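Local coordinates for protein arginine N-methyltransferase SFM1 (Saccharomyces cerevisiae, PDB 5C74), which transfers a methyl group from S-adenosyl-L-methionine to a single arginine of ribosomal protein S3, leaving it monomethylated, at residues Asp77-Leu91 with Leu120-Gly134. Residues are numbered along the deposited sequence; the frame is centred on the assembly and turned at random.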
loop_
_atom_site.group_PDB
_atom_site.type_symbol
_atom_site.label_atom_id
_atom_site.label_comp_id
_atom_site.label_asym_id
_atom_site.label_seq_id
_atom_site.Cartn_x
_atom_site.Cartn_y
_atom_site.Cartn_z
ATOM N N ASP A 77 3.135 6.475 -31.546
ATOM C CA ASP A 77 4.453 5.864 -31.578
ATOM C C ASP A 77 5.552 6.929 -31.600
ATOM O O ASP A 77 5.485 7.904 -32.358
ATOM C CB ASP A 77 4.574 4.930 -32.786
ATOM C CG ASP A 77 3.766 3.645 -32.618
ATOM O OD1 ASP A 77 3.265 3.373 -31.500
ATOM O OD2 ASP A 77 3.649 2.891 -33.608
ATOM N N GLY A 78 6.538 6.750 -30.724
ATOM C CA GLY A 78 7.657 7.664 -30.620
ATOM C C GLY A 78 7.344 8.930 -29.848
ATOM O O GLY A 78 8.231 9.747 -29.622
ATOM N N ARG A 79 6.092 9.098 -29.428
ATOM C CA ARG A 79 5.721 10.299 -28.679
ATOM C C ARG A 79 5.376 9.961 -27.230
ATOM O O ARG A 79 4.781 10.773 -26.520
ATOM C CB ARG A 79 4.546 11.025 -29.357
ATOM C CG ARG A 79 4.851 11.417 -30.810
ATOM C CD ARG A 79 3.834 12.436 -31.349
ATOM N NE ARG A 79 3.701 13.549 -30.415
ATOM C CZ ARG A 79 4.475 14.633 -30.421
ATOM N NH1 ARG A 79 5.415 14.786 -31.351
ATOM N NH2 ARG A 79 4.291 15.582 -29.510
ATOM N N VAL A 80 5.761 8.765 -26.796
ATOM C CA VAL A 80 5.591 8.384 -25.391
ATOM C C VAL A 80 6.962 8.156 -24.765
ATOM O O VAL A 80 7.727 7.313 -25.228
ATOM C CB VAL A 80 4.717 7.118 -25.257
ATOM C CG1 VAL A 80 4.555 6.745 -23.804
ATOM C CG2 VAL A 80 3.334 7.342 -25.919
ATOM N N CYS A 81 7.270 8.929 -23.729
ATOM C CA CYS A 81 8.558 8.864 -23.061
ATOM C C CYS A 81 8.523 7.881 -21.902
ATOM O O CYS A 81 7.569 7.853 -21.127
ATOM C CB CYS A 81 8.965 10.253 -22.559
ATOM S SG CYS A 81 10.558 10.244 -21.711
ATOM N N LEU A 82 9.558 7.062 -21.782
ATOM C CA LEU A 82 9.637 6.146 -20.654
ATOM C C LEU A 82 10.772 6.581 -19.733
ATOM O O LEU A 82 11.908 6.715 -20.177
ATOM C CB LEU A 82 9.858 4.711 -21.133
ATOM C CG LEU A 82 10.102 3.671 -20.036
ATOM C CD1 LEU A 82 8.804 3.383 -19.241
ATOM C CD2 LEU A 82 10.655 2.397 -20.656
ATOM N N LEU A 83 10.463 6.836 -18.465
ATOM C CA LEU A 83 11.522 7.060 -17.478
ATOM C C LEU A 83 12.395 5.825 -17.437
ATOM O O LEU A 83 11.911 4.718 -17.208
ATOM C CB LEU A 83 10.966 7.339 -16.081
ATOM C CG LEU A 83 12.081 7.475 -15.026
ATOM C CD1 LEU A 83 12.954 8.700 -15.338
ATOM C CD2 LEU A 83 11.526 7.547 -13.605
ATOM N N ASP A 84 13.685 6.006 -17.668
ATOM C CA ASP A 84 14.567 4.859 -17.803
ATOM C C ASP A 84 15.892 5.169 -17.094
ATOM O O ASP A 84 16.709 5.917 -17.614
ATOM C CB ASP A 84 14.781 4.547 -19.289
ATOM C CG ASP A 84 15.566 3.260 -19.535
ATOM O OD1 ASP A 84 16.073 2.640 -18.571
ATOM O OD2 ASP A 84 15.694 2.880 -20.722
ATOM N N PRO A 85 16.099 4.593 -15.902
ATOM C CA PRO A 85 17.356 4.834 -15.173
ATOM C C PRO A 85 18.591 4.266 -15.879
ATOM O O PRO A 85 19.712 4.651 -15.531
ATOM C CB PRO A 85 17.125 4.135 -13.828
ATOM C CG PRO A 85 16.044 3.130 -14.090
ATOM C CD PRO A 85 15.164 3.743 -15.145
ATOM N N ARG A 86 18.400 3.388 -16.863
ATOM C CA ARG A 86 19.532 2.833 -17.608
ATOM C C ARG A 86 19.876 3.664 -18.845
ATOM O O ARG A 86 20.861 3.389 -19.538
ATOM C CB ARG A 86 19.239 1.384 -18.012
ATOM C CG ARG A 86 18.913 0.461 -16.843
ATOM C CD ARG A 86 20.162 -0.111 -16.183
ATOM N NE ARG A 86 20.969 0.925 -15.548
ATOM C CZ ARG A 86 20.716 1.448 -14.352
ATOM N NH1 ARG A 86 19.678 1.022 -13.644
ATOM N NH2 ARG A 86 21.506 2.394 -13.858
ATOM N N ALA A 87 19.053 4.671 -19.136
ATOM C CA ALA A 87 19.307 5.550 -20.275
ATOM C C ALA A 87 20.378 6.563 -19.903
ATOM O O ALA A 87 20.664 6.746 -18.723
ATOM C CB ALA A 87 18.022 6.261 -20.709
ATOM N N THR A 88 20.963 7.234 -20.887
ATOM C CA THR A 88 21.933 8.277 -20.559
ATOM C C THR A 88 21.438 9.670 -20.916
ATOM O O THR A 88 21.912 10.645 -20.366
ATOM C CB THR A 88 23.297 8.041 -21.258
ATOM O OG1 THR A 88 23.158 8.177 -22.681
ATOM C CG2 THR A 88 23.826 6.666 -20.922
ATOM N N ILE A 89 20.500 9.769 -21.849
ATOM C CA ILE A 89 20.018 11.075 -22.283
ATOM C C ILE A 89 18.990 11.615 -21.283
ATOM O O ILE A 89 17.952 10.996 -21.085
ATOM C CB ILE A 89 19.378 11.001 -23.690
ATOM C CG1 ILE A 89 20.423 10.567 -24.725
ATOM C CG2 ILE A 89 18.776 12.335 -24.055
ATOM C CD1 ILE A 89 19.868 10.371 -26.119
ATOM N N ASP A 90 19.277 12.751 -20.645
ATOM C CA ASP A 90 18.304 13.372 -19.747
ATOM C C ASP A 90 17.188 14.037 -20.534
ATOM O O ASP A 90 17.420 14.579 -21.611
ATOM C CB ASP A 90 18.957 14.428 -18.849
ATOM C CG ASP A 90 19.682 13.830 -17.661
ATOM O OD1 ASP A 90 19.304 12.738 -17.188
ATOM O OD2 ASP A 90 20.654 14.465 -17.205
ATOM N N LEU A 91 15.987 14.021 -19.972
ATOM C CA LEU A 91 14.890 14.831 -20.488
ATOM C C LEU A 91 15.322 16.289 -20.514
ATOM O O LEU A 91 15.889 16.783 -19.538
ATOM C CB LEU A 91 13.645 14.659 -19.614
ATOM C CG LEU A 91 12.324 15.194 -20.157
ATOM C CD1 LEU A 91 11.862 14.341 -21.333
ATOM C CD2 LEU A 91 11.267 15.197 -19.050
ATOM N N LEU A 120 8.038 -3.818 -21.738
ATOM C CA LEU A 120 7.220 -2.812 -22.422
ATOM C C LEU A 120 7.676 -2.629 -23.857
ATOM O O LEU A 120 6.870 -2.618 -24.790
ATOM C CB LEU A 120 7.273 -1.483 -21.674
ATOM C CG LEU A 120 6.398 -1.369 -20.424
ATOM C CD1 LEU A 120 6.767 -0.140 -19.606
ATOM C CD2 LEU A 120 4.928 -1.311 -20.822
ATOM N N LYS A 121 8.986 -2.482 -24.037
ATOM C CA LYS A 121 9.539 -2.248 -25.370
ATOM C C LYS A 121 9.399 -3.455 -26.287
ATOM O O LYS A 121 9.206 -3.318 -27.497
ATOM C CB LYS A 121 11.008 -1.843 -25.256
ATOM C CG LYS A 121 11.169 -0.444 -24.699
ATOM C CD LYS A 121 12.606 0.002 -24.780
ATOM C CE LYS A 121 12.771 1.400 -24.186
ATOM N NZ LYS A 121 14.098 1.960 -24.550
ATOM N N THR A 122 9.485 -4.646 -25.715
ATOM C CA THR A 122 9.277 -5.849 -26.498
ATOM C C THR A 122 7.805 -5.966 -26.928
ATOM O O THR A 122 7.502 -6.419 -28.042
ATOM C CB THR A 122 9.693 -7.114 -25.707
ATOM O OG1 THR A 122 11.094 -7.031 -25.391
ATOM C CG2 THR A 122 9.433 -8.373 -26.522
ATOM N N ALA A 123 6.890 -5.565 -26.051
ATOM C CA ALA A 123 5.471 -5.607 -26.398
ATOM C C ALA A 123 5.122 -4.561 -27.455
ATOM O O ALA A 123 4.343 -4.831 -28.370
ATOM C CB ALA A 123 4.611 -5.409 -25.164
ATOM N N TYR A 124 5.720 -3.380 -27.328
ATOM C CA TYR A 124 5.408 -2.232 -28.189
ATOM C C TYR A 124 6.680 -1.554 -28.700
ATOM O O TYR A 124 7.014 -0.446 -28.268
ATOM C CB TYR A 124 4.540 -1.229 -27.419
ATOM C CG TYR A 124 3.321 -1.877 -26.788
ATOM C CD1 TYR A 124 2.334 -2.446 -27.583
ATOM C CD2 TYR A 124 3.159 -1.922 -25.403
ATOM C CE1 TYR A 124 1.216 -3.053 -27.017
ATOM C CE2 TYR A 124 2.031 -2.520 -24.828
ATOM C CZ TYR A 124 1.071 -3.084 -25.642
ATOM O OH TYR A 124 -0.052 -3.679 -25.094
ATOM N N PRO A 125 7.391 -2.219 -29.628
ATOM C CA PRO A 125 8.729 -1.742 -29.997
ATOM C C PRO A 125 8.740 -0.381 -30.704
ATOM O O PRO A 125 9.766 0.291 -30.656
ATOM C CB PRO A 125 9.260 -2.859 -30.910
ATOM C CG PRO A 125 8.064 -3.618 -31.354
ATOM C CD PRO A 125 7.077 -3.523 -30.235
ATOM N N ASN A 126 7.631 0.022 -31.317
ATOM C CA ASN A 126 7.539 1.339 -31.960
ATOM C C ASN A 126 7.150 2.476 -31.015
ATOM O O ASN A 126 7.193 3.653 -31.383
ATOM C CB ASN A 126 6.516 1.294 -33.090
ATOM C CG ASN A 126 6.885 0.314 -34.169
ATOM O OD1 ASN A 126 8.059 0.155 -34.502
ATOM N ND2 ASN A 126 5.883 -0.351 -34.733
ATOM N N LEU A 127 6.745 2.133 -29.802
ATOM C CA LEU A 127 6.030 3.106 -28.967
ATOM C C LEU A 127 6.898 4.068 -28.143
ATOM O O LEU A 127 6.659 5.280 -28.135
ATOM C CB LEU A 127 5.096 2.352 -28.015
ATOM C CG LEU A 127 4.274 3.211 -27.065
ATOM C CD1 LEU A 127 3.337 4.112 -27.846
ATOM C CD2 LEU A 127 3.497 2.312 -26.077
ATOM N N LEU A 128 7.889 3.534 -27.435
ATOM C CA LEU A 128 8.528 4.281 -26.352
ATOM C C LEU A 128 9.923 4.810 -26.678
ATOM O O LEU A 128 10.684 4.184 -27.414
ATOM C CB LEU A 128 8.625 3.395 -25.105
ATOM C CG LEU A 128 7.286 2.806 -24.673
ATOM C CD1 LEU A 128 7.508 1.574 -23.827
ATOM C CD2 LEU A 128 6.521 3.850 -23.907
ATOM N N ILE A 129 10.244 5.959 -26.095
ATOM C CA ILE A 129 11.586 6.540 -26.150
ATOM C C ILE A 129 12.072 6.764 -24.722
ATOM O O ILE A 129 11.402 7.423 -23.929
ATOM C CB ILE A 129 11.596 7.885 -26.924
ATOM C CG1 ILE A 129 11.063 7.702 -28.350
ATOM C CG2 ILE A 129 13.005 8.493 -26.937
ATOM C CD1 ILE A 129 11.983 6.920 -29.252
ATOM N N SER A 130 13.230 6.203 -24.383
ATOM C CA SER A 130 13.771 6.315 -23.035
ATOM C C SER A 130 14.376 7.692 -22.741
ATOM O O SER A 130 15.058 8.273 -23.591
ATOM C CB SER A 130 14.849 5.243 -22.811
ATOM O OG SER A 130 14.293 3.939 -22.746
ATOM N N ARG A 131 14.132 8.196 -21.535
ATOM C CA ARG A 131 14.849 9.358 -21.007
ATOM C C ARG A 131 15.190 9.152 -19.550
ATOM O O ARG A 131 14.435 8.524 -18.813
ATOM C CB ARG A 131 14.030 10.636 -21.140
ATOM C CG ARG A 131 13.924 11.162 -22.565
ATOM C CD ARG A 131 15.254 11.681 -23.072
ATOM N NE ARG A 131 15.079 12.418 -24.324
ATOM C CZ ARG A 131 15.218 11.874 -25.525
ATOM N NH1 ARG A 131 15.518 10.583 -25.633
ATOM N NH2 ARG A 131 15.037 12.615 -26.617
ATOM N N ARG A 132 16.323 9.711 -19.137
ATOM C CA ARG A 132 16.705 9.757 -17.732
ATOM C C ARG A 132 16.237 11.065 -17.097
ATOM O O ARG A 132 16.034 12.052 -17.794
ATOM C CB ARG A 132 18.240 9.625 -17.606
ATOM C CG ARG A 132 18.735 9.244 -16.232
ATOM C CD ARG A 132 20.266 9.197 -16.196
ATOM N NE ARG A 132 20.859 10.522 -16.386
ATOM C CZ ARG A 132 22.121 10.827 -16.090
ATOM N NH1 ARG A 132 22.928 9.904 -15.581
ATOM N NH2 ARG A 132 22.576 12.058 -16.295
ATOM N N LEU A 133 16.064 11.076 -15.775
ATOM C CA LEU A 133 15.891 12.331 -15.044
ATOM C C LEU A 133 17.018 12.474 -14.016
ATOM O O LEU A 133 16.781 12.393 -12.809
ATOM C CB LEU A 133 14.536 12.392 -14.330
ATOM C CG LEU A 133 13.254 12.586 -15.130
ATOM C CD1 LEU A 133 12.042 12.505 -14.172
ATOM C CD2 LEU A 133 13.256 13.919 -15.886
ATOM N N GLY A 134 18.239 12.674 -14.498
ATOM C CA GLY A 134 19.390 12.786 -13.613
ATOM C C GLY A 134 19.834 11.443 -13.073
ATOM O O GLY A 134 19.206 10.420 -13.335
HETATM O O HOH W 1 3.311 0.434 -34.038
#
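Val80 and Leu128 meet at an oblique angle where strands 80-83 and 128-131 run parallel, Val80 CG1 lying 3.5 Å from Leu128 CD2. The other branch of Val80, CG2, meets Leu127 CD1, and Leu82 CD1 reaches Leu120 CD1 of helix 116-123; branched aliphatic residues suit this buried face. On the other face the slender Cys81 thiol lets Arg131 lie close against it, Cys81 SG 3.5 Å from Arg131 CB; the arginine bends at chi2 (-69°) under Ile89 CG2 and salt-bridges Asp95. Alternating backbone bonds, such as Leu82 N to Ile129 O (2.9 Å), join strand 128-131 to the parallel sheet of this SPOUT-family fold as its outermost strand within the chain; strand 101-104 flanks 80-83 on its other side. Just past the end of strand 80-83, Asp84 OD2 accepts through its anti lone pair from Ser130 OG (2.7 Å), which in turn accepts from Lys121 NZ, a small hydroxyl relaying between opposite charges. Arg132 grips Asp90 side-on, its NE 2.8 Å from Asp90 OD1 and its NH2 3.2 Å from Asp90 OD2, while Gly134 N reaches OD1 from the opposite face of the carboxylate, at a positive phi (76°) that favours glycine. The solvent side lies at exposed Asp77 and Asn126, joined through a water that accepts from Asn126 ND2 and donates to Asp77 OD2.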